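Local coordinates for pseudouridylate synthase RPUSD4, mitochondrial (Homo sapiens, PDB 5UBA), which isomerises uridine to pseudouridine in mitochondrial RNAs, including 16S ribosomal RNA, a modification needed to build a functional mitochondrial ribosome, at residues R81-T86 with G196-L201; W116-H121 with H281-L286; Q200-L205 with I248-H253; L205-D210 with S220-L225. All coordinates share one frame; numbering follows the deposited sequence.

Contact 1 (R81-T86 with G196-L201); sequences RLDKET and GIKHQL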
# COMPACT_ATOMS: atom_id res chain seq x y z
N ARG A 81 -7.99 4.43 5.07
CA ARG A 81 -7.16 3.42 5.74
C ARG A 81 -6.01 2.99 4.84
O ARG A 81 -6.09 3.08 3.62
CB ARG A 81 -8.04 2.22 6.17
CG ARG A 81 -8.34 1.16 5.12
CD ARG A 81 -9.05 1.69 3.89
N LEU A 82 -4.92 2.60 5.49
CA LEU A 82 -3.80 1.92 4.87
C LEU A 82 -3.59 0.64 5.63
O LEU A 82 -3.83 0.59 6.84
CB LEU A 82 -2.51 2.73 4.99
CG LEU A 82 -2.36 4.02 4.20
CD1 LEU A 82 -0.97 4.61 4.44
CD2 LEU A 82 -2.63 3.81 2.72
N ASP A 83 -3.15 -0.41 4.95
CA ASP A 83 -2.80 -1.66 5.61
C ASP A 83 -1.54 -1.56 6.46
O ASP A 83 -0.71 -0.67 6.26
CB ASP A 83 -2.68 -2.79 4.57
CG ASP A 83 -4.00 -3.13 3.91
OD1 ASP A 83 -5.07 -3.04 4.56
OD2 ASP A 83 -3.96 -3.53 2.73
N LYS A 84 -1.40 -2.49 7.38
CA LYS A 84 -0.30 -2.49 8.35
C LYS A 84 1.07 -2.43 7.69
O LYS A 84 1.91 -1.68 8.12
CB LYS A 84 -0.41 -3.76 9.22
CG LYS A 84 0.65 -3.96 10.27
CD LYS A 84 0.58 -5.36 10.86
CE LYS A 84 1.46 -5.50 12.10
NZ LYS A 84 1.19 -6.79 12.78
N GLU A 85 1.29 -3.22 6.65
CA GLU A 85 2.59 -3.26 5.99
C GLU A 85 2.77 -2.24 4.88
O GLU A 85 3.79 -2.25 4.21
CB GLU A 85 2.88 -4.66 5.43
CG GLU A 85 3.33 -5.69 6.46
CD GLU A 85 4.00 -6.86 5.74
OE1 GLU A 85 3.29 -7.66 5.13
OE2 GLU A 85 5.24 -6.94 5.74
N THR A 86 1.80 -1.36 4.69
CA THR A 86 1.96 -0.22 3.81
C THR A 86 2.52 0.97 4.56
O THR A 86 2.18 1.19 5.71
CB THR A 86 0.60 0.12 3.18
OG1 THR A 86 0.16 -1.06 2.48
CG2 THR A 86 0.67 1.34 2.21
N GLY A 196 -11.03 0.22 -4.48
CA GLY A 196 -10.41 0.21 -3.15
C GLY A 196 -10.63 -1.08 -2.41
O GLY A 196 -10.96 -1.06 -1.24
N ILE A 197 -10.40 -2.20 -3.10
CA ILE A 197 -10.70 -3.54 -2.58
C ILE A 197 -9.50 -4.00 -1.75
O ILE A 197 -8.35 -3.74 -2.11
CB ILE A 197 -10.99 -4.53 -3.72
CG1 ILE A 197 -12.26 -4.09 -4.51
CG2 ILE A 197 -11.14 -5.96 -3.23
CD1 ILE A 197 -13.48 -3.86 -3.65
N LYS A 198 -9.79 -4.70 -0.66
CA LYS A 198 -8.76 -5.23 0.24
C LYS A 198 -7.69 -6.03 -0.50
O LYS A 198 -8.01 -6.97 -1.26
CB LYS A 198 -9.45 -6.11 1.29
CG LYS A 198 -8.53 -6.81 2.28
CD LYS A 198 -7.78 -5.83 3.15
CE LYS A 198 -7.26 -6.52 4.40
NZ LYS A 198 -6.71 -5.49 5.31
N HIS A 199 -6.43 -5.64 -0.30
CA HIS A 199 -5.27 -6.30 -0.90
C HIS A 199 -5.25 -6.31 -2.42
O HIS A 199 -4.52 -7.08 -3.03
CB HIS A 199 -5.08 -7.72 -0.36
CG HIS A 199 -4.69 -7.76 1.07
ND1 HIS A 199 -4.60 -8.94 1.78
CD2 HIS A 199 -4.36 -6.78 1.94
CE1 HIS A 199 -4.21 -8.67 3.01
NE2 HIS A 199 -4.07 -7.37 3.14
N GLN A 200 -5.99 -5.40 -3.06
CA GLN A 200 -6.10 -5.49 -4.51
C GLN A 200 -4.77 -5.33 -5.22
O GLN A 200 -4.53 -6.01 -6.18
CB GLN A 200 -7.17 -4.56 -5.09
CG GLN A 200 -6.85 -3.10 -5.25
CD GLN A 200 -7.91 -2.44 -6.13
OE1 GLN A 200 -9.04 -2.29 -5.68
NE2 GLN A 200 -7.56 -2.06 -7.37
N LEU A 201 -3.90 -4.43 -4.77
CA LEU A 201 -2.60 -4.26 -5.44
C LEU A 201 -1.75 -5.51 -5.37
O LEU A 201 -1.12 -5.92 -6.37
CB LEU A 201 -1.80 -3.07 -4.88
CG LEU A 201 -2.50 -1.71 -4.97
CD1 LEU A 201 -1.62 -0.63 -4.40
CD2 LEU A 201 -2.92 -1.39 -6.39
O HOH W 1 -5.81 -3.20 1.17
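The carboxylate of D83 lies against the ends of K198 and H199 and divides its two oxygens between them. D83 OD1 accepts a hydrogen bond from K198 NZ at 3.0 Å, the contact's one salt bridge, and the ammonium comes from above the carboxylate plane, 51° out of it. The other oxygen, D83 OD2, sits at the edge of the H199 imidazole, near the ring plane and 3.4 Å from CD2; ring and carboxylate are turned 85° apart. A bend at the second torsion of K198 (chi2 64°) folds the lysine back alongside its neighbour, with its CE 3.5 Å above one face of the H199 ring. A long, flexible lysine suits this place because its charge can span the gap while its CE lies over the rim of one face of the imidazole. The far nitrogen of that ring, H199 ND1, is hydrogen-bonded to the hydroxyl of Y219. By similarity D83 is the active-site aspartate, and it falls within the R81-L82-D83 sequence characteristic of the RluA family of pseudouridine synthases. It opens a type I turn, closed by T86 N bonding to D83 O at 3.0 Å. Facing it is a type II turn from I197 to Q200, whose H199 is also the N-cap position of helix 200-209. Here I197 N reaches Q200 OE1 at 2.9 Å, on a lone pair in the carbonyl plane. A water accepts from H199 N at 2.9 Å; its link to D83 OD2 is modelled too short to be trusted.

Contact 2 (W116-H121 with H281-L286); sequences WAITVH and HSLHRL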
# COMPACT_ATOMS: atom_id res chain seq x y z
N TRP A 116 3.93 2.99 -4.86
CA TRP A 116 5.14 2.44 -5.46
C TRP A 116 5.42 1.11 -4.81
O TRP A 116 5.35 0.97 -3.58
CB TRP A 116 6.32 3.38 -5.26
CG TRP A 116 6.34 4.58 -6.18
CD1 TRP A 116 5.35 5.03 -7.02
CD2 TRP A 116 7.43 5.47 -6.34
NE1 TRP A 116 5.77 6.17 -7.68
CE2 TRP A 116 7.04 6.46 -7.27
CE3 TRP A 116 8.70 5.54 -5.77
CZ2 TRP A 116 7.88 7.50 -7.65
CZ3 TRP A 116 9.55 6.58 -6.17
CH2 TRP A 116 9.14 7.53 -7.10
N ALA A 117 5.81 0.12 -5.63
CA ALA A 117 6.16 -1.20 -5.16
C ALA A 117 7.38 -1.71 -5.89
O ALA A 117 7.59 -1.38 -7.05
CB ALA A 117 5.03 -2.17 -5.34
N ILE A 118 8.17 -2.51 -5.21
CA ILE A 118 9.19 -3.32 -5.89
C ILE A 118 8.60 -4.68 -6.10
O ILE A 118 8.06 -5.29 -5.17
CB ILE A 118 10.47 -3.45 -5.06
CG1 ILE A 118 11.09 -2.08 -4.85
CG2 ILE A 118 11.46 -4.41 -5.77
CD1 ILE A 118 12.38 -2.13 -4.05
N THR A 119 8.71 -5.18 -7.33
CA THR A 119 8.20 -6.48 -7.70
C THR A 119 9.32 -7.41 -8.06
O THR A 119 10.37 -6.99 -8.54
CB THR A 119 7.17 -6.44 -8.87
OG1 THR A 119 7.79 -5.91 -10.04
CG2 THR A 119 5.99 -5.56 -8.49
N VAL A 120 9.06 -8.66 -7.79
CA VAL A 120 9.88 -9.78 -8.23
C VAL A 120 9.35 -10.06 -9.65
O VAL A 120 8.14 -10.21 -9.85
CB VAL A 120 9.65 -10.98 -7.29
CG1 VAL A 120 10.37 -12.22 -7.79
CG2 VAL A 120 10.03 -10.61 -5.86
N HIS A 121 10.22 -10.08 -10.63
CA HIS A 121 9.82 -10.17 -12.03
C HIS A 121 9.29 -8.84 -12.51
O HIS A 121 8.80 -8.00 -11.72
CB HIS A 121 8.80 -11.29 -12.34
CG HIS A 121 9.11 -12.59 -11.67
ND1 HIS A 121 10.32 -13.23 -11.81
CD2 HIS A 121 8.36 -13.37 -10.86
CE1 HIS A 121 10.31 -14.35 -11.10
NE2 HIS A 121 9.13 -14.46 -10.51
N HIS A 281 17.01 1.38 0.16
CA HIS A 281 18.13 0.43 0.20
C HIS A 281 17.91 -0.71 -0.77
O HIS A 281 18.79 -1.02 -1.58
CB HIS A 281 18.32 -0.10 1.62
CG HIS A 281 19.49 -1.03 1.76
ND1 HIS A 281 20.79 -0.58 1.75
CD2 HIS A 281 19.55 -2.37 1.93
CE1 HIS A 281 21.61 -1.61 1.90
NE2 HIS A 281 20.88 -2.71 2.02
N SER A 282 16.73 -1.32 -0.72
CA SER A 282 16.39 -2.42 -1.65
C SER A 282 16.47 -1.96 -3.12
O SER A 282 16.98 -2.69 -3.97
CB SER A 282 15.00 -2.97 -1.36
OG SER A 282 14.96 -3.60 -0.09
N LEU A 283 15.99 -0.76 -3.42
CA LEU A 283 16.08 -0.22 -4.79
C LEU A 283 17.52 -0.19 -5.27
O LEU A 283 17.84 -0.63 -6.39
CB LEU A 283 15.50 1.18 -4.91
CG LEU A 283 14.00 1.32 -5.01
CD1 LEU A 283 13.61 2.80 -5.02
CD2 LEU A 283 13.41 0.62 -6.21
N HIS A 284 18.39 0.35 -4.42
CA HIS A 284 19.80 0.47 -4.76
C HIS A 284 20.42 -0.91 -4.94
O HIS A 284 21.17 -1.14 -5.92
CB HIS A 284 20.56 1.19 -3.65
CG HIS A 284 22.02 1.31 -3.93
ND1 HIS A 284 22.97 0.53 -3.31
CD2 HIS A 284 22.69 2.09 -4.82
CE1 HIS A 284 24.17 0.85 -3.77
NE2 HIS A 284 24.02 1.78 -4.70
N ARG A 285 20.13 -1.83 -4.03
CA ARG A 285 20.72 -3.17 -4.09
C ARG A 285 20.28 -3.92 -5.34
O ARG A 285 21.05 -4.69 -5.92
CB ARG A 285 20.37 -4.01 -2.85
CG ARG A 285 20.95 -3.51 -1.53
CD ARG A 285 22.42 -3.22 -1.59
NE ARG A 285 23.17 -4.35 -2.14
CZ ARG A 285 24.47 -4.29 -2.44
NH1 ARG A 285 25.08 -5.36 -2.95
NH2 ARG A 285 25.15 -3.17 -2.23
N LEU A 286 19.03 -3.71 -5.74
CA LEU A 286 18.46 -4.40 -6.88
C LEU A 286 18.78 -3.71 -8.21
O LEU A 286 18.38 -4.21 -9.26
CB LEU A 286 16.94 -4.53 -6.72
CG LEU A 286 16.54 -5.49 -5.61
CD1 LEU A 286 15.05 -5.35 -5.32
CD2 LEU A 286 16.87 -6.93 -5.94
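I118 points from strand 112-120 toward the last turn of helix 277-285 and meets S282 and L283 with its long arm and L286 with its short one. The long arm is extended (chi2 -179°), carrying CD1 out to the helix, where it comes within 3.6 Å of L283 CD2 and 3.8 Å of S282 CB. The side chains of I118 and L283 slant across each other, and the same leucine methyl also lies 3.8 Å from I118 CG1. The short arm takes the other partner: I118 CG2, anti to the backbone N, lies 3.7 Å from L286 CD1. S282 and L286 stand one helical turn apart, linked by the bond from L286 N to S282 O. Together with L283 they offer the strand a face of the helix, and a beta-branched isoleucine suits it because its two arms diverge to reach separate residues. The contact seats helix 277-285 on one side of the central mixed sheet; the next strand residue, T119, points away from it. L286 also packs on T234 and L238 of helix 232-238, tying a second helix into the same layer. S282 contributes only its CB carbon here, its OG being hydrogen-bonded to H251 NE2. With no hydrogen bond or charge pair joining the two segments, their contact rests on close apolar packing and the exclusion of water.

Contact 3 (Q200-L205 with I248-H253); sequences QLRVHL and IPLHLH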
# COMPACT_ATOMS: atom_id res chain seq x y z
N GLN A 200 -5.99 -5.40 -3.06
CA GLN A 200 -6.10 -5.49 -4.51
C GLN A 200 -4.77 -5.33 -5.22
O GLN A 200 -4.53 -6.01 -6.18
CB GLN A 200 -7.17 -4.56 -5.09
CG GLN A 200 -6.85 -3.10 -5.25
CD GLN A 200 -7.91 -2.44 -6.13
OE1 GLN A 200 -9.04 -2.29 -5.68
NE2 GLN A 200 -7.56 -2.06 -7.37
N LEU A 201 -3.90 -4.43 -4.77
CA LEU A 201 -2.60 -4.26 -5.44
C LEU A 201 -1.75 -5.51 -5.37
O LEU A 201 -1.12 -5.92 -6.37
CB LEU A 201 -1.80 -3.07 -4.88
CG LEU A 201 -2.50 -1.71 -4.97
CD1 LEU A 201 -1.62 -0.63 -4.40
CD2 LEU A 201 -2.92 -1.39 -6.39
N ARG A 202 -1.71 -6.11 -4.19
CA ARG A 202 -0.94 -7.33 -3.98
C ARG A 202 -1.47 -8.49 -4.79
O ARG A 202 -0.69 -9.23 -5.38
CB ARG A 202 -0.88 -7.66 -2.49
CG ARG A 202 -0.11 -6.63 -1.70
CD ARG A 202 -0.39 -6.75 -0.22
NE ARG A 202 0.19 -7.96 0.33
CZ ARG A 202 0.08 -8.32 1.61
NH1 ARG A 202 -0.59 -7.56 2.46
NH2 ARG A 202 0.65 -9.45 2.03
N VAL A 203 -2.78 -8.65 -4.80
CA VAL A 203 -3.42 -9.78 -5.50
C VAL A 203 -3.33 -9.56 -7.01
O VAL A 203 -2.95 -10.48 -7.75
CB VAL A 203 -4.86 -9.98 -5.00
CG1 VAL A 203 -5.63 -11.02 -5.82
CG2 VAL A 203 -4.83 -10.37 -3.53
N HIS A 204 -3.61 -8.36 -7.48
CA HIS A 204 -3.48 -8.11 -8.91
C HIS A 204 -2.05 -8.31 -9.41
O HIS A 204 -1.82 -8.88 -10.48
CB HIS A 204 -3.98 -6.73 -9.25
CG HIS A 204 -5.46 -6.66 -9.43
ND1 HIS A 204 -6.12 -5.47 -9.60
CD2 HIS A 204 -6.40 -7.64 -9.54
CE1 HIS A 204 -7.41 -5.72 -9.81
NE2 HIS A 204 -7.61 -7.02 -9.77
N LEU A 205 -1.05 -7.83 -8.67
CA LEU A 205 0.34 -8.02 -9.10
C LEU A 205 0.77 -9.49 -9.07
O LEU A 205 1.40 -9.99 -10.01
CB LEU A 205 1.29 -7.20 -8.22
CG LEU A 205 1.45 -5.74 -8.60
CD1 LEU A 205 2.16 -4.97 -7.49
CD2 LEU A 205 2.21 -5.57 -9.91
N ILE A 248 12.17 -10.40 5.14
CA ILE A 248 12.10 -9.28 4.22
C ILE A 248 10.69 -8.65 4.37
O ILE A 248 9.69 -9.37 4.27
CB ILE A 248 12.29 -9.71 2.76
CG1 ILE A 248 13.71 -10.26 2.55
CG2 ILE A 248 12.04 -8.57 1.78
CD1 ILE A 248 13.88 -11.02 1.27
N PRO A 249 10.64 -7.33 4.61
CA PRO A 249 9.33 -6.67 4.70
C PRO A 249 8.66 -6.50 3.35
O PRO A 249 9.33 -6.46 2.31
CB PRO A 249 9.65 -5.30 5.25
CG PRO A 249 11.02 -5.03 4.73
CD PRO A 249 11.72 -6.36 4.81
N LEU A 250 7.35 -6.37 3.35
CA LEU A 250 6.65 -5.92 2.14
C LEU A 250 7.19 -4.56 1.69
O LEU A 250 7.53 -3.72 2.52
CB LEU A 250 5.16 -5.81 2.41
CG LEU A 250 4.27 -5.67 1.18
CD1 LEU A 250 4.18 -6.96 0.37
CD2 LEU A 250 2.89 -5.24 1.66
N HIS A 251 7.29 -4.36 0.37
CA HIS A 251 7.74 -3.12 -0.24
C HIS A 251 6.58 -2.48 -1.00
O HIS A 251 6.52 -2.51 -2.23
CB HIS A 251 8.93 -3.35 -1.18
CG HIS A 251 10.21 -3.66 -0.46
ND1 HIS A 251 10.36 -4.78 0.33
CD2 HIS A 251 11.39 -3.02 -0.46
CE1 HIS A 251 11.60 -4.79 0.81
NE2 HIS A 251 12.23 -3.72 0.37
N LEU A 252 5.67 -1.87 -0.24
CA LEU A 252 4.48 -1.20 -0.80
C LEU A 252 4.27 0.14 -0.09
O LEU A 252 3.96 0.15 1.10
CB LEU A 252 3.25 -2.08 -0.68
CG LEU A 252 1.92 -1.48 -1.19
CD1 LEU A 252 2.01 -1.16 -2.68
CD2 LEU A 252 0.77 -2.43 -0.94
N HIS A 253 4.47 1.22 -0.82
CA HIS A 253 4.48 2.58 -0.30
C HIS A 253 3.37 3.43 -0.94
O HIS A 253 3.28 3.51 -2.18
CB HIS A 253 5.83 3.20 -0.60
CG HIS A 253 5.98 4.62 -0.14
ND1 HIS A 253 5.95 4.99 1.20
CD2 HIS A 253 6.18 5.75 -0.85
CE1 HIS A 253 6.16 6.29 1.28
NE2 HIS A 253 6.29 6.78 0.06
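R202 and L201 of helix 200-209 pack against L250 and L252, where a loop runs into strand 252-259 of the central mixed sheet of the RluA-type catalytic domain. Two kinds of contact divide the work. The first sets a flat cationic group over an aliphatic one. L250 CD2 lies 3.9 Å above one face of the R202 guanidinium, offset toward the rim, and R202 NE is 4.1 Å from that methyl. A bend at chi3 (71°) swings the end of the arginine over toward L250. Arginine fits because its flat faces tolerate hydrocarbon while its N-H groups, lying in the plane, remain available: NH2 makes a salt bridge with D216 OD1, and NE is also hydrogen-bonded outside these segments. R202 is buried, and NE and NH2 at least have polar partners; its side chain is about 5 Å from that of D83, the active-site aspartate by similarity. Replacing R202 with a methionine would probably leave the D216 carboxylate without its charge mate and L250 without the flat group laid against it. The second kind is plain apolar packing. L252 points at the helix, its CG anti to the backbone N (chi1 179°), and L252 CD2 lies 4.4 Å from R202 CG, against the aliphatic part of the arginine. Both L201 and L252 also touch Y115 of strand 112-120, continuing the layer between helix and sheet. The leucines L201 and L252 cross at about a right angle, and their CD1 methyls come within 4.1 Å of each other.

Contact 4 (L205-D210 with S220-L225); sequences LSFGLD and SDWNRL. With CA (calcium ion), chain E.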
# COMPACT_ATOMS: atom_id res chain seq x y z
N LEU A 205 -1.05 -7.83 -8.67
CA LEU A 205 0.34 -8.02 -9.10
C LEU A 205 0.77 -9.49 -9.07
O LEU A 205 1.40 -9.99 -10.01
CB LEU A 205 1.29 -7.20 -8.22
CG LEU A 205 1.45 -5.74 -8.60
CD1 LEU A 205 2.16 -4.97 -7.49
CD2 LEU A 205 2.21 -5.57 -9.91
N SER A 206 0.45 -10.20 -7.98
CA SER A 206 0.91 -11.58 -7.81
C SER A 206 0.18 -12.51 -8.75
O SER A 206 0.82 -13.24 -9.51
CB SER A 206 0.75 -12.05 -6.38
OG SER A 206 1.29 -13.36 -6.30
N PHE A 207 -1.15 -12.49 -8.72
CA PHE A 207 -1.94 -13.47 -9.46
C PHE A 207 -2.23 -13.00 -10.87
O PHE A 207 -2.26 -13.83 -11.80
CB PHE A 207 -3.23 -13.77 -8.70
CG PHE A 207 -3.02 -14.42 -7.36
CD1 PHE A 207 -2.38 -15.65 -7.28
CD2 PHE A 207 -3.46 -13.83 -6.20
CE1 PHE A 207 -2.18 -16.27 -6.04
CE2 PHE A 207 -3.26 -14.44 -4.96
CZ PHE A 207 -2.61 -15.65 -4.88
N GLY A 208 -2.41 -11.70 -11.09
CA GLY A 208 -2.69 -11.19 -12.43
C GLY A 208 -1.47 -11.06 -13.32
O GLY A 208 -1.53 -11.32 -14.52
N LEU A 209 -0.36 -10.62 -12.76
CA LEU A 209 0.86 -10.40 -13.53
C LEU A 209 2.01 -11.36 -13.23
O LEU A 209 3.05 -11.27 -13.86
CB LEU A 209 1.34 -8.95 -13.33
CG LEU A 209 0.42 -7.86 -13.88
CD1 LEU A 209 0.76 -6.50 -13.32
CD2 LEU A 209 0.52 -7.83 -15.41
N ASP A 210 1.86 -12.24 -12.24
CA ASP A 210 2.97 -13.08 -11.78
C ASP A 210 4.20 -12.25 -11.38
O ASP A 210 5.34 -12.64 -11.62
CB ASP A 210 3.35 -14.13 -12.84
CG ASP A 210 4.28 -15.20 -12.31
OD1 ASP A 210 4.21 -15.53 -11.11
OD2 ASP A 210 5.11 -15.69 -13.11
N SER A 220 2.84 -15.00 -2.50
CA SER A 220 3.86 -15.58 -3.38
C SER A 220 3.87 -17.12 -3.40
O SER A 220 3.66 -17.79 -2.36
CB SER A 220 5.25 -15.07 -3.00
OG SER A 220 5.38 -13.67 -3.20
N ASP A 221 4.13 -17.65 -4.60
CA ASP A 221 4.38 -19.08 -4.82
C ASP A 221 3.22 -20.00 -4.46
O ASP A 221 3.44 -21.19 -4.19
CB ASP A 221 5.69 -19.49 -4.10
CG ASP A 221 6.80 -18.48 -4.31
OD1 ASP A 221 7.16 -18.24 -5.49
OD2 ASP A 221 7.29 -17.89 -3.32
N TRP A 222 1.99 -19.48 -4.51
CA TRP A 222 0.79 -20.26 -4.22
C TRP A 222 0.88 -21.01 -2.89
O TRP A 222 0.41 -22.15 -2.77
CB TRP A 222 0.50 -21.22 -5.38
CG TRP A 222 0.39 -20.51 -6.69
CD1 TRP A 222 1.41 -20.25 -7.57
CD2 TRP A 222 -0.78 -19.90 -7.25
NE1 TRP A 222 0.93 -19.54 -8.65
CE2 TRP A 222 -0.41 -19.32 -8.49
CE3 TRP A 222 -2.12 -19.83 -6.85
CZ2 TRP A 222 -1.32 -18.66 -9.33
CZ3 TRP A 222 -3.04 -19.16 -7.69
CH2 TRP A 222 -2.63 -18.59 -8.91
N ASN A 223 1.47 -20.35 -1.89
CA ASN A 223 1.56 -20.91 -0.56
C ASN A 223 1.67 -19.77 0.44
O ASN A 223 2.75 -19.18 0.57
CB ASN A 223 2.77 -21.85 -0.40
CG ASN A 223 2.77 -22.53 0.95
OD1 ASN A 223 2.07 -22.10 1.86
ND2 ASN A 223 3.52 -23.62 1.07
N ARG A 224 0.55 -19.49 1.12
CA ARG A 224 0.41 -18.37 2.03
C ARG A 224 1.21 -18.51 3.32
O ARG A 224 1.38 -17.55 4.06
CB ARG A 224 -1.08 -18.17 2.34
CG ARG A 224 -1.89 -17.77 1.12
CD ARG A 224 -3.38 -18.04 1.24
NE ARG A 224 -4.06 -17.49 0.07
CZ ARG A 224 -4.75 -16.35 0.06
NH1 ARG A 224 -4.88 -15.63 1.17
NH2 ARG A 224 -5.31 -15.94 -1.07
N LEU A 225 1.68 -19.73 3.60
CA LEU A 225 2.48 -20.00 4.82
C LEU A 225 3.97 -20.00 4.58
O LEU A 225 4.74 -19.94 5.55
CB LEU A 225 2.06 -21.35 5.42
CG LEU A 225 0.60 -21.46 5.88
CD1 LEU A 225 0.34 -22.89 6.34
CD2 LEU A 225 0.23 -20.50 6.99
CA CA E . 4.39 -17.70 0.05
O HOH W 2 6.23 -18.78 -0.88
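F207 and W222 meet as a tilted aromatic pair, neither a parallel stack nor a T: the phenyl and the six-membered ring of the indole have planes 52° apart and centroids 4.8 Å apart. The CD1-CE1 side of F207 comes over one face of the indole, F207 CD1 3.4 Å from W222 CH2 and F207 CE1 equally near W222 CZ3. D221 and W222 both have positive phi, a sharp course that probably helps to turn the carbonyls of S220 and N223 onto a calcium ion. S220 O binds this ion at 2.5 Å and N223 O at 2.3 Å; H217 O, A226 O and a water are further ligands, the water also donating to D221 OD2. An Asx turn, L225 N to N223 OD1, follows. With an alanine here instead of F207, the W222 indole would probably lose the ring lying against its face and be freer to turn. Both residues also touch a neighbouring molecule in the crystal, which may influence their tilt. No hydrogen bond joins the two segments, F207 and W222 meeting through aromatic surface, although S206 OG bonds Y219 O just before S220; neutral backbone oxygens, suited to a hard cation, hold the calcium without spending a protein carboxylate on it.

In the fold
Helix 200-209 links three of the contacts: the turn leading into it, with the N-cap H199, serves contact 1, its first half contact 3 and its end contact 4, with centres of contacts 1 and 3 about 8 Å apart and those of contacts 3 and 4 about 10 Å. Contact 1 holds the probable catalytic D83 and also joins contact 3 through E85 OE2, 3.2 Å from L250 N. Contact 2, centred about 19 Å from contact 1, reaches contact 3 through neighbouring strands 112-120 and 252-259 and through S282 OG, 2.8 Å from H251 NE2. The calcium of contact 4 is about 13 Å from the side chain of H199 and about 9 Å from that of R202, so it probably plays no direct part at D83.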